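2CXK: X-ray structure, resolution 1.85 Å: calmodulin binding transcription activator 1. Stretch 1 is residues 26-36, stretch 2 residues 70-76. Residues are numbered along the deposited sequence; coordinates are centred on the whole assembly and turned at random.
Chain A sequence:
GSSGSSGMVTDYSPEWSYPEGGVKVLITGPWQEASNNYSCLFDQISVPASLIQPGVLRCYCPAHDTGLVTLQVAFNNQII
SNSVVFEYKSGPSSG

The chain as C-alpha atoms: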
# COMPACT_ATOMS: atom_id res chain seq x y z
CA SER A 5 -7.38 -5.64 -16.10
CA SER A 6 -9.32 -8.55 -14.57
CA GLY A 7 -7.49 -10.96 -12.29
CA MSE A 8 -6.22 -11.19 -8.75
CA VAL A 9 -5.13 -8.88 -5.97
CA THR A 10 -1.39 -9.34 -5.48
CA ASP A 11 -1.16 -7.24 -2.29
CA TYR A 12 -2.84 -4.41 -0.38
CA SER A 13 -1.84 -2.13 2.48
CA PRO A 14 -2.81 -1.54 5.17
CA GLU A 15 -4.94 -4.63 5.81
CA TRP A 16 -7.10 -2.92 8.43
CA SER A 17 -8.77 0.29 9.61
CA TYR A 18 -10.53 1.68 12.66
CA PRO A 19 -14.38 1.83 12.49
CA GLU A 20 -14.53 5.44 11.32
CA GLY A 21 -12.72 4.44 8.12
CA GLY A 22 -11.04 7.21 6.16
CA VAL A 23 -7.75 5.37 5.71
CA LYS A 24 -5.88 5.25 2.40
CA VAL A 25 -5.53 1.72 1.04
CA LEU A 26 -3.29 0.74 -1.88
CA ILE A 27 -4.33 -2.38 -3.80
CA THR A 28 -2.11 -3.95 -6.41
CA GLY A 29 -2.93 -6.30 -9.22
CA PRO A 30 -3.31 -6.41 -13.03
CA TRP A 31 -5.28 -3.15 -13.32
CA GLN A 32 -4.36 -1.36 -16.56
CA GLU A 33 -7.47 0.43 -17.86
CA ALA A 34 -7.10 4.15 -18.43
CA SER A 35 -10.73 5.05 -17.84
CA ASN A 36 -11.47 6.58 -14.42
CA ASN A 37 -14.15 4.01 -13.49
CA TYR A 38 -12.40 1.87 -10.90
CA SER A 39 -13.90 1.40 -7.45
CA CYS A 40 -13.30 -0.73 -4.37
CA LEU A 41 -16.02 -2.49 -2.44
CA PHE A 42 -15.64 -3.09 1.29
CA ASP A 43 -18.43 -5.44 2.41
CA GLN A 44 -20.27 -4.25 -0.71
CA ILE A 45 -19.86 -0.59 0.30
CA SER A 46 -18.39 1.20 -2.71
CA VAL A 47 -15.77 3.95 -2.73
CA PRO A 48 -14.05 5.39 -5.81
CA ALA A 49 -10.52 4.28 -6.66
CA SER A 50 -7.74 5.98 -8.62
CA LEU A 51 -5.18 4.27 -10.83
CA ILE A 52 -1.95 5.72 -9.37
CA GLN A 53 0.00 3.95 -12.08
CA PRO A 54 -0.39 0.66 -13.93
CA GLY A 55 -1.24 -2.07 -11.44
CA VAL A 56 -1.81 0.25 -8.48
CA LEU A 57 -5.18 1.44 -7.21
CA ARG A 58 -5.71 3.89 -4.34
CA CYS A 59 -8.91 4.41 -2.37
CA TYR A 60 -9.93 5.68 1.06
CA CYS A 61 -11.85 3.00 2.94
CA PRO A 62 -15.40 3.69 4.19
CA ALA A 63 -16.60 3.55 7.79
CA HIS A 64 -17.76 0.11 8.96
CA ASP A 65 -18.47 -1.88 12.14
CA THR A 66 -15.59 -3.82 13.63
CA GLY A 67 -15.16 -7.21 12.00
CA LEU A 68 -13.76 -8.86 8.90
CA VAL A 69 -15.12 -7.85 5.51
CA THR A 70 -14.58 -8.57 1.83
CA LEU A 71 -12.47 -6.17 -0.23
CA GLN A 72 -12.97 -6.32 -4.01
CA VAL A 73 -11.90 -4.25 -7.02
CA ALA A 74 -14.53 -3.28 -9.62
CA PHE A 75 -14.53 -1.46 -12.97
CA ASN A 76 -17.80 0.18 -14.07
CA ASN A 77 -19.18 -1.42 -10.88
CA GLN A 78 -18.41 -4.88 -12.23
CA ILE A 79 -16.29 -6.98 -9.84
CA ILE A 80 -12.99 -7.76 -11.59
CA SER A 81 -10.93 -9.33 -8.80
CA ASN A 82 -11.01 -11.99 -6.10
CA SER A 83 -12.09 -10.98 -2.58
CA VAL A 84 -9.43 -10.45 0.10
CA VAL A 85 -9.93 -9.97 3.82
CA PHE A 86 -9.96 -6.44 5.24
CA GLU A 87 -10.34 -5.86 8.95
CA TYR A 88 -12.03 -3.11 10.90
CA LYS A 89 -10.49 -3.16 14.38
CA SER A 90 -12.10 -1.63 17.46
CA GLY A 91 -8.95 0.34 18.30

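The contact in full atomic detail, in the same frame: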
# COMPACT_ATOMS: atom_id res chain seq x y z
N LEU A 26 -3.84 0.96 -0.55
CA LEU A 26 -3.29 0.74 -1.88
C LEU A 26 -3.58 -0.72 -2.17
O LEU A 26 -3.44 -1.57 -1.30
CB LEU A 26 -1.78 1.00 -1.90
CG LEU A 26 -1.37 2.46 -1.71
CD1 LEU A 26 0.14 2.60 -1.87
CD2 LEU A 26 -2.10 3.34 -2.73
N ILE A 27 -4.03 -1.01 -3.40
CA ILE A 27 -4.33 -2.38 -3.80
C ILE A 27 -3.66 -2.62 -5.14
O ILE A 27 -3.89 -1.90 -6.10
CB ILE A 27 -5.85 -2.60 -3.95
CG1 ILE A 27 -6.53 -2.28 -2.62
CG2 ILE A 27 -6.13 -4.03 -4.39
CD1 ILE A 27 -8.04 -2.42 -2.64
N THR A 28 -2.83 -3.65 -5.19
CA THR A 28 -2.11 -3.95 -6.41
C THR A 28 -2.64 -5.18 -7.11
O THR A 28 -3.21 -6.09 -6.49
CB THR A 28 -0.60 -4.11 -6.12
OG1 THR A 28 -0.39 -5.23 -5.25
CG2 THR A 28 -0.07 -2.85 -5.45
N GLY A 29 -2.46 -5.20 -8.42
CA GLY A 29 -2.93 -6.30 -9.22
C GLY A 29 -2.73 -5.98 -10.68
O GLY A 29 -1.94 -5.09 -11.02
N PRO A 30 -3.45 -6.65 -11.59
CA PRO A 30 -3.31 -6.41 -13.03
C PRO A 30 -4.13 -5.26 -13.61
O PRO A 30 -4.46 -5.29 -14.80
CB PRO A 30 -3.71 -7.75 -13.61
CG PRO A 30 -4.87 -8.12 -12.73
CD PRO A 30 -4.40 -7.75 -11.33
N TRP A 31 -4.47 -4.26 -12.81
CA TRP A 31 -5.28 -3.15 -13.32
C TRP A 31 -4.48 -2.32 -14.32
O TRP A 31 -3.40 -1.83 -14.01
CB TRP A 31 -5.76 -2.24 -12.18
CG TRP A 31 -5.63 -2.83 -10.80
CD1 TRP A 31 -4.86 -2.35 -9.77
CD2 TRP A 31 -6.28 -4.00 -10.30
NE1 TRP A 31 -5.00 -3.14 -8.67
CE2 TRP A 31 -5.86 -4.17 -8.95
CE3 TRP A 31 -7.18 -4.94 -10.84
CZ2 TRP A 31 -6.30 -5.22 -8.15
CZ3 TRP A 31 -7.62 -5.99 -10.04
CH2 TRP A 31 -7.18 -6.12 -8.71
N GLN A 32 -5.04 -2.13 -15.52
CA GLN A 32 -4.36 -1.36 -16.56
C GLN A 32 -5.22 -0.28 -17.20
O GLN A 32 -4.70 0.74 -17.66
CB GLN A 32 -3.86 -2.32 -17.65
CG GLN A 32 -2.86 -3.37 -17.18
CD GLN A 32 -1.53 -2.77 -16.74
OE1 GLN A 32 -0.93 -1.98 -17.46
NE2 GLN A 32 -1.07 -3.15 -15.55
N GLU A 33 -6.53 -0.52 -17.25
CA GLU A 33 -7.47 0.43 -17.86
C GLU A 33 -7.12 1.88 -17.60
O GLU A 33 -6.59 2.24 -16.55
CB GLU A 33 -8.90 0.16 -17.36
CG GLU A 33 -9.45 -1.23 -17.71
CD GLU A 33 -9.46 -1.50 -19.21
OE1 GLU A 33 -10.13 -0.74 -19.95
OE2 GLU A 33 -8.80 -2.47 -19.65
N ALA A 34 -7.40 2.74 -18.58
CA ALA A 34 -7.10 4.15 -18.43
C ALA A 34 -8.31 4.88 -17.89
O ALA A 34 -8.18 5.83 -17.13
CB ALA A 34 -6.68 4.74 -19.78
N SER A 35 -9.50 4.43 -18.28
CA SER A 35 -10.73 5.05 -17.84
C SER A 35 -10.83 5.14 -16.31
O SER A 35 -10.49 4.20 -15.60
CB SER A 35 -11.94 4.29 -18.39
OG SER A 35 -13.14 5.00 -18.13
N ASN A 36 -11.31 6.29 -15.84
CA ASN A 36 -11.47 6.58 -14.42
C ASN A 36 -12.76 5.96 -13.84
O ASN A 36 -13.58 6.67 -13.25
CB ASN A 36 -11.50 8.10 -14.25
CG ASN A 36 -11.57 8.53 -12.80
OD1 ASN A 36 -11.84 9.70 -12.51
ND2 ASN A 36 -11.33 7.60 -11.88
N THR A 70 -15.15 -8.29 3.14
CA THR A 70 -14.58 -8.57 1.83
C THR A 70 -14.11 -7.27 1.21
O THR A 70 -14.73 -6.22 1.41
CB THR A 70 -15.64 -9.16 0.88
OG1 THR A 70 -16.79 -8.31 0.91
CG2 THR A 70 -16.03 -10.56 1.29
N LEU A 71 -13.00 -7.33 0.47
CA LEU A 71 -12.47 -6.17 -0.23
C LEU A 71 -12.33 -6.64 -1.68
O LEU A 71 -11.63 -7.61 -1.95
CB LEU A 71 -11.10 -5.75 0.33
CG LEU A 71 -10.36 -4.67 -0.46
CD1 LEU A 71 -11.27 -3.46 -0.71
CD2 LEU A 71 -9.10 -4.24 0.30
N GLN A 72 -13.02 -5.96 -2.59
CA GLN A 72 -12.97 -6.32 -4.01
C GLN A 72 -12.73 -5.10 -4.89
O GLN A 72 -13.06 -3.98 -4.51
CB GLN A 72 -14.30 -6.96 -4.43
CG GLN A 72 -14.75 -8.15 -3.59
CD GLN A 72 -16.19 -8.52 -3.88
OE1 GLN A 72 -16.47 -9.41 -4.69
NE2 GLN A 72 -17.12 -7.83 -3.23
N VAL A 73 -12.15 -5.33 -6.06
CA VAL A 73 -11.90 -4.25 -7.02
C VAL A 73 -12.94 -4.39 -8.14
O VAL A 73 -13.20 -5.50 -8.61
CB VAL A 73 -10.50 -4.35 -7.64
CG1 VAL A 73 -10.32 -3.29 -8.71
CG2 VAL A 73 -9.45 -4.17 -6.56
N ALA A 74 -13.53 -3.28 -8.56
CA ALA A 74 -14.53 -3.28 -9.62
C ALA A 74 -14.20 -2.22 -10.66
O ALA A 74 -13.50 -1.25 -10.38
CB ALA A 74 -15.91 -3.02 -9.04
N PHE A 75 -14.71 -2.41 -11.87
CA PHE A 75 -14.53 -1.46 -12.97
C PHE A 75 -15.94 -1.31 -13.54
O PHE A 75 -16.55 -2.31 -13.92
CB PHE A 75 -13.59 -2.01 -14.04
CG PHE A 75 -13.23 -0.99 -15.09
CD1 PHE A 75 -12.33 0.03 -14.81
CD2 PHE A 75 -13.82 -1.04 -16.36
CE1 PHE A 75 -12.01 0.99 -15.77
CE2 PHE A 75 -13.51 -0.08 -17.32
CZ PHE A 75 -12.61 0.94 -17.03
N ASN A 76 -16.44 -0.08 -13.60
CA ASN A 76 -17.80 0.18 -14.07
C ASN A 76 -18.77 -0.63 -13.20
O ASN A 76 -19.78 -1.14 -13.68
CB ASN A 76 -17.95 -0.19 -15.54
CG ASN A 76 -17.36 0.86 -16.47
OD1 ASN A 76 -16.90 0.55 -17.56
ND2 ASN A 76 -17.40 2.11 -16.04

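The contact is made mostly by side chains, with one backbone carbonyl, that of Ser 35, taking part. No hydrogen bond crosses it, and the nearest backbone pairing, Ile 27 CA to Val 73 CA, spans 8.4 Å, too far for the two strands to be neighbours in one sheet. Stretch 1 contributes the end of a strand, residues 26 to 28, and then a long loop; stretch 2 is strand from Thr 70 to Phe 75. The strand alternation sets the first rule: Leu 71, Val 73 and Phe 75 send their CA-to-CB bonds toward stretch 1, while Gln 72 and Ala 74 point theirs away. Every second residue is therefore available for packing, and each is apolar.

Phe 75 covers the most surface, at the end of the strand where stretch 1 is already loop. Its chi1 is t, and the ring reaches Glu 33 and Ser 35. Glu 33 meets it with the aliphatic part of its side chain: CG lies over one face, 4.0 Å from the centroid of the Phe 75 ring and 18° off the normal, a CH-pi contact, and Glu 33 CB comes within 3.6 Å of Phe 75 CE1. Glu 33 OE2 is hydrogen-bonded elsewhere in the structure. Ser 35 approaches differently. Its carbonyl O sits near the plane of the ring, at the edge, 3.6 Å from Phe 75 CE1, where the slightly positive ring hydrogens suit an oxygen better than the electron-rich face would. Ser 35 CB adds a contact of 3.7 Å to Phe 75 CZ. Between them, Ala 34 points away, so the loop here also offers alternate residues to the aromatic ring.

Val 73, at the middle of the contact, is buried and touches two partners. Its CG1 stands 4.1 Å from the centroid of the Trp 31 six-membered ring, only 12° off the normal, so a methyl group rests squarely on the aromatic face. Val 73 CG2 lies 3.7 Å from Trp 31 CZ2 and also 4.0 Å from Ile 27 CG2, so that this one methyl packs against both the indole and the strand.

Ile 27 extends the apolar patch further. Besides meeting Val 73, it reaches Leu 71: its CA-to-CB bond points toward stretch 2, and with chi1 m and chi2 t its CD1 comes to 3.6 Å from Leu 71 CD2, plain van der Waals packing between branched aliphatic groups.

The indole is also hydrogen-bonded within stretch 1. Trp 31 NE1 donates a hydrogen bond to Ile 27 O at 3.1 Å with an angle of 156°, which satisfies the ring's polar atom and ties the loop back to the strand. The turn passes through Gly 29, where a CB would clash with Trp 31 CZ2 at 2.5 Å; the absence of a side chain leaves room for the ring. The design lesson is economical: alternate apolar residues on one strand pack against a strand residue, an indole and a loop, and the indole is anchored by a backbone carbonyl of the strand that precedes the loop.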